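Local coordinates for protein phytochromobilin synthase (Solanum lycopersicum, PDB 6KME) that binds biliverdin IX alpha and probably reduces it, with electrons from ferredoxin, to phytochromobilin, the chromophore precursor of plant phytochromes, at residues A78-L87 against D99-F108; T119-L130 against H191-Y201. The protein carries 1 engineered substitution. One frame throughout, in Å; residues are numbered along the deposited sequence.

Interaction 1. Residues A78-L87 against D99-F108; sequences AHKIRLLRSL and DFAAFPKPEF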
loop_
_atom_site.group_PDB
_atom_site.type_symbol
_atom_site.label_atom_id
_atom_site.label_comp_id
_atom_site.label_asym_id
_atom_site.label_seq_id
_atom_site.Cartn_x
_atom_site.Cartn_y
_atom_site.Cartn_z
ATOM N N ALA A 78 8.973 14.901 -1.922
ATOM C CA ALA A 78 9.571 15.381 -3.166
ATOM C C ALA A 78 8.551 16.290 -3.839
ATOM O O ALA A 78 7.434 16.464 -3.340
ATOM C CB ALA A 78 9.995 14.213 -4.070
ATOM N N HIS A 79 8.929 16.866 -4.984
ATOM C CA HIS A 79 8.057 17.863 -5.601
ATOM C C HIS A 79 6.665 17.305 -5.891
ATOM O O HIS A 79 5.661 18.002 -5.703
ATOM C CB HIS A 79 8.657 18.414 -6.891
ATOM C CG HIS A 79 7.799 19.461 -7.527
ATOM N ND1 HIS A 79 7.719 20.751 -7.046
ATOM C CD2 HIS A 79 6.948 19.399 -8.580
ATOM C CE1 HIS A 79 6.871 21.445 -7.785
ATOM N NE2 HIS A 79 6.397 20.650 -8.728
ATOM N N LYS A 80 6.584 16.069 -6.380
ATOM C CA LYS A 80 5.292 15.457 -6.686
ATOM C C LYS A 80 4.814 14.477 -5.623
ATOM O O LYS A 80 3.682 13.991 -5.724
ATOM C CB LYS A 80 5.350 14.737 -8.044
ATOM C CG LYS A 80 5.754 15.670 -9.206
ATOM C CD LYS A 80 5.875 14.906 -10.521
ATOM C CE LYS A 80 6.384 15.817 -11.659
ATOM N NZ LYS A 80 6.513 14.995 -12.902
ATOM N N ILE A 81 5.630 14.182 -4.611
ATOM C CA ILE A 81 5.342 13.143 -3.625
ATOM C C ILE A 81 5.029 13.826 -2.303
ATOM O O ILE A 81 5.900 14.467 -1.700
ATOM C CB ILE A 81 6.511 12.164 -3.483
ATOM C CG1 ILE A 81 6.841 11.559 -4.851
ATOM C CG2 ILE A 81 6.190 11.057 -2.460
ATOM C CD1 ILE A 81 8.121 10.775 -4.868
ATOM N N ARG A 82 3.776 13.706 -1.855
ATOM C CA ARG A 82 3.412 14.207 -0.532
ATOM C C ARG A 82 4.177 13.476 0.571
ATOM O O ARG A 82 4.646 14.098 1.534
ATOM C CB ARG A 82 1.897 14.069 -0.324
ATOM C CG ARG A 82 1.369 14.703 0.958
ATOM C CD ARG A 82 -0.124 14.521 1.113
ATOM N NE ARG A 82 -0.503 13.108 1.298
ATOM C CZ ARG A 82 -0.395 12.436 2.438
ATOM N NH1 ARG A 82 0.092 13.034 3.518
ATOM N NH2 ARG A 82 -0.777 11.158 2.502
ATOM N N LEU A 83 4.316 12.160 0.452
ATOM C CA LEU A 83 4.932 11.373 1.520
ATOM C C LEU A 83 5.442 10.062 0.951
ATOM O O LEU A 83 4.671 9.295 0.367
ATOM C CB LEU A 83 3.942 11.104 2.661
ATOM C CG LEU A 83 4.523 10.217 3.766
ATOM C CD1 LEU A 83 5.819 10.824 4.362
ATOM C CD2 LEU A 83 3.483 9.959 4.855
ATOM N N LEU A 84 6.730 9.812 1.117
ATOM C CA LEU A 84 7.323 8.506 0.873
ATOM C C LEU A 84 7.790 7.996 2.226
ATOM O O LEU A 84 8.622 8.640 2.870
ATOM C CB LEU A 84 8.499 8.604 -0.099
ATOM C CG LEU A 84 9.231 7.323 -0.498
ATOM C CD1 LEU A 84 8.316 6.464 -1.324
ATOM C CD2 LEU A 84 10.499 7.668 -1.307
ATOM N N ARG A 85 7.252 6.855 2.669
ATOM C CA ARG A 85 7.547 6.413 4.026
ATOM C C ARG A 85 7.675 4.894 4.079
ATOM O O ARG A 85 7.025 4.159 3.324
ATOM C CB ARG A 85 6.491 6.937 5.023
ATOM C CG ARG A 85 5.328 5.994 5.351
ATOM C CD ARG A 85 4.370 5.826 4.179
ATOM N NE ARG A 85 3.179 5.018 4.508
ATOM C CZ ARG A 85 3.140 3.686 4.508
ATOM N NH1 ARG A 85 4.233 2.995 4.234
ATOM N NH2 ARG A 85 2.003 3.045 4.785
ATOM N N SER A 86 8.556 4.435 4.967
ATOM C CA SER A 86 8.781 3.013 5.160
ATOM C C SER A 86 8.757 2.670 6.643
ATOM O O SER A 86 9.225 3.443 7.490
ATOM C CB SER A 86 10.114 2.560 4.555
ATOM O OG SER A 86 11.199 3.156 5.236
ATOM N N LEU A 87 8.192 1.510 6.939
ATOM C CA LEU A 87 8.303 0.869 8.241
ATOM C C LEU A 87 8.941 -0.483 7.990
ATOM O O LEU A 87 8.487 -1.228 7.116
ATOM C CB LEU A 87 6.940 0.717 8.918
ATOM C CG LEU A 87 6.879 -0.224 10.137
ATOM C CD1 LEU A 87 7.699 0.325 11.315
ATOM C CD2 LEU A 87 5.441 -0.480 10.563
ATOM N N ASP A 99 6.512 -2.243 5.163
ATOM C CA ASP A 99 5.423 -1.411 4.654
ATOM C C ASP A 99 6.071 -0.176 4.046
ATOM O O ASP A 99 6.570 0.687 4.776
ATOM C CB ASP A 99 4.423 -1.015 5.746
ATOM C CG ASP A 99 3.198 -0.233 5.189
ATOM O OD1 ASP A 99 3.313 0.399 4.113
ATOM O OD2 ASP A 99 2.117 -0.261 5.825
ATOM N N PHE A 100 6.034 -0.095 2.718
ATOM C CA PHE A 100 6.653 0.962 1.933
ATOM C C PHE A 100 5.583 1.529 1.010
ATOM O O PHE A 100 4.938 0.769 0.281
ATOM C CB PHE A 100 7.838 0.385 1.139
ATOM C CG PHE A 100 8.598 1.398 0.346
ATOM C CD1 PHE A 100 8.187 1.748 -0.931
ATOM C CD2 PHE A 100 9.733 1.997 0.877
ATOM C CE1 PHE A 100 8.902 2.697 -1.668
ATOM C CE2 PHE A 100 10.435 2.950 0.156
ATOM C CZ PHE A 100 10.018 3.294 -1.116
ATOM N N ALA A 101 5.363 2.845 1.060
ATOM C CA ALA A 101 4.334 3.476 0.240
ATOM C C ALA A 101 4.789 4.850 -0.236
ATOM O O ALA A 101 5.551 5.548 0.441
ATOM C CB ALA A 101 3.005 3.638 1.002
ATOM N N ALA A 102 4.294 5.233 -1.411
ATOM C CA ALA A 102 4.484 6.569 -1.965
ATOM C C ALA A 102 3.110 7.182 -2.194
ATOM O O ALA A 102 2.305 6.640 -2.966
ATOM C CB ALA A 102 5.288 6.519 -3.262
ATOM N N PHE A 103 2.839 8.286 -1.497
ATOM C CA PHE A 103 1.591 9.025 -1.621
ATOM C C PHE A 103 1.839 10.286 -2.433
ATOM O O PHE A 103 2.676 11.116 -2.026
ATOM C CB PHE A 103 1.048 9.402 -0.247
ATOM C CG PHE A 103 0.739 8.213 0.655
ATOM C CD1 PHE A 103 0.087 7.095 0.164
ATOM C CD2 PHE A 103 1.092 8.241 2.000
ATOM C CE1 PHE A 103 -0.198 6.015 0.999
ATOM C CE2 PHE A 103 0.809 7.169 2.844
ATOM C CZ PHE A 103 0.166 6.053 2.343
ATOM N N PRO A 104 1.132 10.505 -3.537
ATOM C CA PRO A 104 1.347 11.729 -4.325
ATOM C C PRO A 104 0.639 12.936 -3.725
ATOM O O PRO A 104 -0.322 12.820 -2.959
ATOM C CB PRO A 104 0.756 11.373 -5.698
ATOM C CG PRO A 104 -0.297 10.344 -5.397
ATOM C CD PRO A 104 0.163 9.586 -4.167
ATOM N N LYS A 105 1.148 14.122 -4.082
ATOM C CA LYS A 105 0.404 15.331 -3.807
ATOM C C LYS A 105 -0.868 15.323 -4.655
ATOM O O LYS A 105 -0.884 14.758 -5.752
ATOM C CB LYS A 105 1.252 16.575 -4.101
ATOM C CG LYS A 105 2.421 16.738 -3.132
ATOM C CD LYS A 105 3.301 17.932 -3.453
ATOM C CE LYS A 105 4.533 17.939 -2.554
ATOM N NZ LYS A 105 5.481 19.037 -2.913
ATOM N N PRO A 106 -1.958 15.904 -4.150
ATOM C CA PRO A 106 -3.242 15.806 -4.868
ATOM C C PRO A 106 -3.232 16.420 -6.261
ATOM O O PRO A 106 -4.114 16.100 -7.064
ATOM C CB PRO A 106 -4.217 16.542 -3.938
ATOM C CG PRO A 106 -3.590 16.434 -2.585
ATOM C CD PRO A 106 -2.113 16.521 -2.822
ATOM N N GLU A 107 -2.274 17.289 -6.575
ATOM C CA GLU A 107 -2.168 17.824 -7.930
ATOM C C GLU A 107 -1.721 16.773 -8.948
ATOM O O GLU A 107 -1.918 16.969 -10.152
ATOM C CB GLU A 107 -1.196 19.010 -7.949
ATOM C CG GLU A 107 -1.702 20.270 -7.244
ATOM C CD GLU A 107 -1.656 20.184 -5.720
ATOM O OE1 GLU A 107 -0.962 19.291 -5.178
ATOM O OE2 GLU A 107 -2.316 21.020 -5.064
ATOM N N PHE A 108 -1.119 15.677 -8.502
ATOM C CA PHE A 108 -0.589 14.641 -9.387
ATOM C C PHE A 108 -1.369 13.356 -9.154
ATOM O O PHE A 108 -1.142 12.652 -8.164
ATOM C CB PHE A 108 0.899 14.447 -9.134
ATOM C CG PHE A 108 1.692 15.715 -9.282
ATOM C CD1 PHE A 108 2.194 16.094 -10.520
ATOM C CD2 PHE A 108 1.897 16.549 -8.198
ATOM C CE1 PHE A 108 2.913 17.268 -10.662
ATOM C CE2 PHE A 108 2.608 17.730 -8.332
ATOM C CZ PHE A 108 3.118 18.093 -9.567
#

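Interaction 2. Residues T119-L130 against H191-Y201; sequences TTAKMNIIVLDL and HSVLFSAFKDY. With BLA (biliverdine IX alpha), chain B.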
loop_
_atom_site.group_PDB
_atom_site.type_symbol
_atom_site.label_atom_id
_atom_site.label_comp_id
_atom_site.label_asym_id
_atom_site.label_seq_id
_atom_site.Cartn_x
_atom_site.Cartn_y
_atom_site.Cartn_z
ATOM N N THR A 119 6.521 -11.465 6.502
ATOM C CA THR A 119 7.328 -12.670 6.395
ATOM C C THR A 119 7.620 -13.252 7.772
ATOM O O THR A 119 7.874 -12.519 8.733
ATOM C CB THR A 119 8.634 -12.352 5.642
ATOM O OG1 THR A 119 8.307 -11.922 4.308
ATOM C CG2 THR A 119 9.543 -13.559 5.579
ATOM N N THR A 120 7.548 -14.570 7.869
ATOM C CA THR A 120 7.994 -15.325 9.029
ATOM C C THR A 120 9.040 -16.332 8.566
ATOM O O THR A 120 9.425 -16.356 7.394
ATOM C CB THR A 120 6.832 -16.050 9.691
ATOM O OG1 THR A 120 6.392 -17.073 8.791
ATOM C CG2 THR A 120 5.694 -15.082 9.981
ATOM N N ALA A 121 9.451 -17.212 9.485
ATOM C CA ALA A 121 10.491 -18.181 9.156
ATOM C C ALA A 121 10.115 -19.017 7.941
ATOM O O ALA A 121 10.991 -19.423 7.168
ATOM C CB ALA A 121 10.776 -19.089 10.357
ATOM N N LYS A 122 8.825 -19.260 7.730
ATOM C CA LYS A 122 8.412 -20.169 6.674
ATOM C C LYS A 122 7.404 -19.594 5.701
ATOM O O LYS A 122 7.234 -20.171 4.622
ATOM C CB LYS A 122 7.820 -21.451 7.278
ATOM N N MET A 123 6.730 -18.497 6.030
ATOM C CA MET A 123 5.577 -18.062 5.265
ATOM C C MET A 123 5.731 -16.605 4.865
ATOM O O MET A 123 6.358 -15.813 5.571
ATOM C CB MET A 123 4.275 -18.274 6.073
ATOM C CG MET A 123 2.991 -17.905 5.323
ATOM S SD MET A 123 2.845 -18.690 3.699
ATOM C CE MET A 123 2.994 -20.430 4.136
ATOM N N ASN A 124 5.158 -16.264 3.712
ATOM C CA ASN A 124 5.175 -14.910 3.177
ATOM C C ASN A 124 3.777 -14.553 2.706
ATOM O O ASN A 124 3.152 -15.339 1.991
ATOM C CB ASN A 124 6.167 -14.784 2.021
ATOM C CG ASN A 124 7.574 -15.130 2.436
ATOM O OD1 ASN A 124 8.367 -14.255 2.776
ATOM N ND2 ASN A 124 7.886 -16.411 2.432
ATOM N N ILE A 125 3.286 -13.384 3.130
ATOM C CA ILE A 125 1.968 -12.870 2.758
ATOM C C ILE A 125 2.213 -11.473 2.202
ATOM O O ILE A 125 2.683 -10.581 2.928
ATOM C CB ILE A 125 0.986 -12.840 3.939
ATOM C CG1 ILE A 125 0.855 -14.226 4.574
ATOM C CG2 ILE A 125 -0.370 -12.309 3.498
ATOM C CD1 ILE A 125 -0.049 -14.288 5.812
ATOM N N ILE A 126 1.926 -11.286 0.913
ATOM C CA ILE A 126 2.533 -10.231 0.103
ATOM C C ILE A 126 1.453 -9.484 -0.673
ATOM O O ILE A 126 0.647 -10.105 -1.379
ATOM C CB ILE A 126 3.561 -10.815 -0.888
ATOM C CG1 ILE A 126 4.608 -11.684 -0.178
ATOM C CG2 ILE A 126 4.202 -9.710 -1.729
ATOM C CD1 ILE A 126 5.548 -10.904 0.736
ATOM N N VAL A 127 1.456 -8.154 -0.574
ATOM C CA VAL A 127 0.747 -7.294 -1.520
ATOM C C VAL A 127 1.746 -6.296 -2.106
ATOM O O VAL A 127 2.441 -5.584 -1.366
ATOM C CB VAL A 127 -0.456 -6.573 -0.874
ATOM C CG1 VAL A 127 -1.061 -5.558 -1.861
ATOM C CG2 VAL A 127 -1.524 -7.560 -0.429
ATOM N N LEU A 128 1.826 -6.261 -3.439
ATOM C CA LEU A 128 2.670 -5.323 -4.172
ATOM C C LEU A 128 1.840 -4.747 -5.312
ATOM O O LEU A 128 1.330 -5.509 -6.143
ATOM C CB LEU A 128 3.924 -6.031 -4.711
ATOM C CG LEU A 128 4.857 -5.224 -5.634
ATOM C CD1 LEU A 128 5.435 -4.017 -4.882
ATOM C CD2 LEU A 128 5.961 -6.126 -6.165
ATOM N N ASP A 129 1.696 -3.416 -5.362
ATOM C CA ASP A 129 0.780 -2.855 -6.347
ATOM C C ASP A 129 1.056 -1.378 -6.585
ATOM O O ASP A 129 1.697 -0.692 -5.780
ATOM C CB ASP A 129 -0.675 -3.030 -5.909
ATOM C CG ASP A 129 -1.674 -2.801 -7.038
ATOM O OD1 ASP A 129 -1.314 -2.959 -8.235
ATOM O OD2 ASP A 129 -2.836 -2.466 -6.723
ATOM N N LEU A 130 0.563 -0.910 -7.728
ATOM C CA LEU A 130 0.366 0.518 -7.998
ATOM C C LEU A 130 -1.134 0.759 -7.803
ATOM O O LEU A 130 -1.923 0.615 -8.738
ATOM C CB LEU A 130 0.855 0.869 -9.404
ATOM C CG LEU A 130 2.368 1.085 -9.617
ATOM C CD1 LEU A 130 3.226 -0.116 -9.181
ATOM C CD2 LEU A 130 2.714 1.501 -11.084
ATOM N N HIS A 191 12.201 -15.511 -2.676
ATOM C CA HIS A 191 12.567 -14.166 -2.243
ATOM C C HIS A 191 13.313 -13.406 -3.333
ATOM O O HIS A 191 13.164 -12.181 -3.450
ATOM C CB HIS A 191 13.383 -14.236 -0.955
ATOM C CG HIS A 191 12.546 -14.525 0.258
ATOM N ND1 HIS A 191 12.863 -15.508 1.170
ATOM C CD2 HIS A 191 11.397 -13.959 0.700
ATOM C CE1 HIS A 191 11.948 -15.534 2.124
ATOM N NE2 HIS A 191 11.048 -14.602 1.864
ATOM N N SER A 192 14.117 -14.111 -4.133
ATOM C CA SER A 192 14.751 -13.478 -5.285
ATOM C C SER A 192 13.706 -12.944 -6.261
ATOM O O SER A 192 13.840 -11.829 -6.774
ATOM C CB SER A 192 15.689 -14.472 -5.974
ATOM O OG SER A 192 16.145 -13.971 -7.221
ATOM N N VAL A 193 12.650 -13.720 -6.518
ATOM C CA VAL A 193 11.585 -13.254 -7.405
ATOM C C VAL A 193 10.875 -12.046 -6.804
ATOM O O VAL A 193 10.571 -11.067 -7.507
ATOM C CB VAL A 193 10.605 -14.402 -7.701
ATOM C CG1 VAL A 193 9.433 -13.902 -8.510
ATOM C CG2 VAL A 193 11.325 -15.514 -8.450
ATOM N N LEU A 194 10.601 -12.091 -5.497
ATOM C CA LEU A 194 9.929 -10.978 -4.838
ATOM C C LEU A 194 10.744 -9.700 -4.943
ATOM O O LEU A 194 10.189 -8.618 -5.174
ATOM C CB LEU A 194 9.681 -11.318 -3.370
ATOM C CG LEU A 194 9.067 -10.199 -2.528
ATOM C CD1 LEU A 194 7.691 -9.827 -3.060
ATOM C CD2 LEU A 194 8.996 -10.599 -1.045
ATOM N N PHE A 195 12.062 -9.801 -4.744
ATOM C CA PHE A 195 12.923 -8.631 -4.880
ATOM C C PHE A 195 12.872 -8.077 -6.299
ATOM O O PHE A 195 12.729 -6.866 -6.496
ATOM C CB PHE A 195 14.359 -8.984 -4.481
ATOM C CG PHE A 195 14.634 -8.842 -3.006
ATOM C CD1 PHE A 195 13.765 -9.380 -2.064
ATOM C CD2 PHE A 195 15.774 -8.183 -2.562
ATOM C CE1 PHE A 195 14.020 -9.255 -0.701
ATOM C CE2 PHE A 195 16.031 -8.052 -1.201
ATOM C CZ PHE A 195 15.155 -8.590 -0.272
ATOM N N SER A 196 12.971 -8.951 -7.306
ATOM C CA SER A 196 12.917 -8.492 -8.695
ATOM C C SER A 196 11.595 -7.794 -8.998
ATOM O O SER A 196 11.565 -6.799 -9.732
ATOM C CB SER A 196 13.122 -9.670 -9.649
ATOM O OG SER A 196 14.414 -10.234 -9.500
ATOM N N ALA A 197 10.491 -8.307 -8.440
ATOM C CA ALA A 197 9.172 -7.712 -8.650
ATOM C C ALA A 197 9.079 -6.323 -8.021
ATOM O O ALA A 197 8.570 -5.387 -8.647
ATOM C CB ALA A 197 8.080 -8.628 -8.080
ATOM N N PHE A 198 9.518 -6.187 -6.765
ATOM C CA PHE A 198 9.522 -4.879 -6.111
ATOM C C PHE A 198 10.267 -3.857 -6.960
ATOM O O PHE A 198 9.782 -2.741 -7.175
ATOM C CB PHE A 198 10.153 -4.976 -4.715
ATOM C CG PHE A 198 10.251 -3.654 -3.990
ATOM C CD1 PHE A 198 11.331 -2.804 -4.204
ATOM C CD2 PHE A 198 9.264 -3.268 -3.085
ATOM C CE1 PHE A 198 11.430 -1.578 -3.540
ATOM C CE2 PHE A 198 9.345 -2.052 -2.413
ATOM C CZ PHE A 198 10.435 -1.202 -2.639
ATOM N N LYS A 199 11.451 -4.229 -7.451
ATOM C CA LYS A 199 12.275 -3.289 -8.211
ATOM C C LYS A 199 11.627 -2.930 -9.548
ATOM O O LYS A 199 11.569 -1.749 -9.925
ATOM C CB LYS A 199 13.670 -3.881 -8.417
ATOM C CG LYS A 199 14.457 -4.050 -7.120
ATOM C CD LYS A 199 15.762 -4.779 -7.365
ATOM C CE LYS A 199 16.454 -5.143 -6.065
ATOM N NZ LYS A 199 17.782 -5.750 -6.349
ATOM N N ASP A 200 11.124 -3.939 -10.272
ATOM C CA ASP A 200 10.426 -3.701 -11.534
ATOM C C ASP A 200 9.192 -2.824 -11.346
ATOM O O ASP A 200 8.954 -1.898 -12.136
ATOM C CB ASP A 200 10.029 -5.037 -12.162
ATOM C CG ASP A 200 11.181 -5.692 -12.896
ATOM O OD1 ASP A 200 12.236 -5.033 -13.020
ATOM O OD2 ASP A 200 11.037 -6.850 -13.348
ATOM N N TYR A 201 8.386 -3.115 -10.320
ATOM C CA TYR A 201 7.178 -2.336 -10.054
ATOM C C TYR A 201 7.526 -0.919 -9.608
ATOM O O TYR A 201 6.866 0.049 -10.014
ATOM C CB TYR A 201 6.306 -3.040 -8.993
ATOM C CG TYR A 201 5.314 -4.058 -9.567
ATOM C CD1 TYR A 201 5.745 -5.077 -10.416
ATOM C CD2 TYR A 201 3.957 -3.992 -9.261
ATOM C CE1 TYR A 201 4.843 -6.010 -10.957
ATOM C CE2 TYR A 201 3.038 -4.932 -9.798
ATOM C CZ TYR A 201 3.496 -5.926 -10.649
ATOM O OH TYR A 201 2.617 -6.848 -11.187
HETATM C CHA BLA B . -2.723 -10.575 5.612
HETATM N NA BLA B . -2.597 -8.389 4.223
HETATM C C1A BLA B . -3.159 -9.649 4.488
HETATM C C2A BLA B . -4.222 -9.869 3.507
HETATM C C3A BLA B . -4.273 -8.683 2.651
HETATM C C4A BLA B . -3.258 -7.781 3.116
HETATM C CMA BLA B . -5.183 -8.391 1.456
HETATM C CAA BLA B . -5.100 -11.153 3.498
HETATM C CBA BLA B . -6.174 -11.022 4.543
HETATM C CGA BLA B . -7.457 -10.342 3.939
HETATM O O1A BLA B . -7.823 -10.908 2.951
HETATM O O2A BLA B . -7.835 -9.400 4.572
HETATM C CHB BLA B . -2.865 -6.407 2.557
HETATM N NB BLA B . -4.984 -5.341 2.030
HETATM C C1B BLA B . -3.583 -5.268 2.208
HETATM C C2B BLA B . -3.228 -3.904 1.476
HETATM C C3B BLA B . -4.392 -3.201 1.192
HETATM C C4B BLA B . -5.557 -4.107 1.597
HETATM C CMB BLA B . -1.786 -3.433 1.414
HETATM O OB BLA B . -6.762 -3.915 1.628
HETATM C CAB BLA B . -4.833 -1.898 0.570
HETATM C CBB BLA B . -5.989 -1.222 0.377
HETATM N NC BLA B . 0.788 -6.857 7.010
HETATM C C1C BLA B . 1.361 -5.611 6.665
HETATM C C2C BLA B . 2.192 -5.190 7.884
HETATM C C3C BLA B . 2.060 -6.194 8.844
HETATM C C4C BLA B . 1.138 -7.309 8.296
HETATM C CMC BLA B . 2.946 -3.855 7.832
HETATM O OC BLA B . 1.104 -5.158 5.561
HETATM C CAC BLA B . 2.695 -6.201 10.189
HETATM C CBC BLA B . 3.010 -5.228 11.072
HETATM C CHD BLA B . 0.637 -8.501 8.750
HETATM N ND BLA B . -1.030 -9.227 6.905
HETATM C C1D BLA B . -0.388 -9.384 8.062
HETATM C C2D BLA B . -0.770 -10.673 8.768
HETATM C C3D BLA B . -1.692 -11.310 7.958
HETATM C C4D BLA B . -1.904 -10.399 6.714
HETATM C CMD BLA B . -0.151 -11.028 10.107
HETATM C CAD BLA B . -2.456 -12.632 8.095
HETATM C CBD BLA B . -3.535 -12.606 9.160
HETATM C CGD BLA B . -4.798 -11.698 8.818
HETATM O O1D BLA B . -5.066 -10.948 9.740
HETATM O O2D BLA B . -5.275 -11.909 7.711
#

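Interaction 1. Residues A78-L87 against D99-F108
Arg-85 and Asp-99 form a salt bridge across two neighbouring antiparallel strands of the sheet, which make a beta hairpin. Arg-85 NH1 and NH2 both hold Asp-99 OD1, at 2.8 and 3.0 Å; OD1 lies close to the guanidinium plane, while both nitrogens come to it from the same face of the carboxylate, well above its plane. The Arg-85 chain bends at chi2 (-71°), which lays the guanidinium over the small Ala-101, whose CB sits 3.5 Å from CZ. Phe-103 stands perpendicular to the guanidinium, with CE2 close to NE, and that NE bonds to the backbone O of Leu-262. With an alanine here in place of Arg-85, the Asp-99 carboxylate would probably lose both nitrogens that hold OD1 and be freer to turn, and a gap would open over Ala-101. On the other face, toward helix 188-211, Leu-84 CD1 fits between Phe-100 CZ and Ala-102 CB, 3.6 Å from each. Farther along, Arg-82 and Leu-83 both face Phe-103 in a classic beta bulge, where the pairing slips by one residue. Beyond it the contact opens toward solvent: exposed His-79 touches Phe-108 at its margin, Lys-80 lays CG over the Phe-108 ring, 3.6 Å from the centroid, and Lys-105 NZ bonds to His-79 O at 3.0 Å. Asp-99 also lines the biliverdin pocket, so Arg-85 is a second-shell residue that holds OD1 and with it the turn of the carboxylate.

Interaction 2. Residues T119-L130 against H191-Y201
Strand 123-130 runs nearly parallel to helix 191-201, their axes 20° apart in direction and 9.2 Å apart at closest approach, the helix packing on one face of the sheet. Alternation along the strand sends Asn-124, Ile-126 and Leu-128 to the helix and Ile-125 and Val-127 to the bilin. Leu-128 makes the broadest apolar contact. With CG anti to the backbone N (chi1 174°), it reaches down to the helix, where CD2 lies 3.8 Å from Ala-197 CB and over one face of the Tyr-201 ring, offset toward its rim. A small alanine suits this place because it lets the leucine come close to the helix backbone. Leu-130 CD1 joins from the end of the strand, 3.9 Å from Tyr-201 CD2, while the hydroxyl of that tyrosine bonds to Ile-178 O, so the ring serves the core and its polar end is still satisfied. Ile-126 and Leu-194 meet tip to tip, CG2 to CD1 at 3.7 Å, two branched side chains filling the space between strand and helix.

The one polar link lies at the other end. His-191 NE2 donates to Asn-124 OD1 at 2.9 Å, nearly in the plane of its own ring but above the amide plane, the two planes being 74° apart. Thr-119 OG1 gives a second bond to OD1, 2.8 Å long, from the opposite face; the same hydroxyl is also hydrogen-bonded to Tyr-33 OH. Asn-124 ND2 is taken up by Ser-186 OG and Phe-184 O. Both ends of the amide are thus engaged, which fixes its flip, and the bond to OD1 implies that His-191 carries a proton on NE2. On the other face Val-127 CG2 lies 3.5 Å from CHB of biliverdin, so the strand turns a largely apolar side, pinned at one end by the Asn-124 to His-191 bond, to the helix and an apolar side to the pigment.

How the interactions relate
Interaction 1 precedes interaction 2 along the chain, and their centres are about 20 Å apart. Both belong to the same seven-stranded antiparallel sheet: strands 81-91 and 96-104 pair in the first, strand 123-131 belongs to the second, and strand 112-119 lies between 96-104 and 123-131. Helix 188-211 runs beneath both; its earlier turns meet 123-131, while Tyr-202, Trp-205 and Met-209, further on, reach the hairpin. The two contacts touch where Phe-100 CD1 packs on Phe-198 CZ, at 4.1 Å. Biliverdin lies on the other face of the sheet, bordered by Asp-99 from one contact and by Ile-125 and Val-127 from the other, so the sheet separates the pigment from the helix layer.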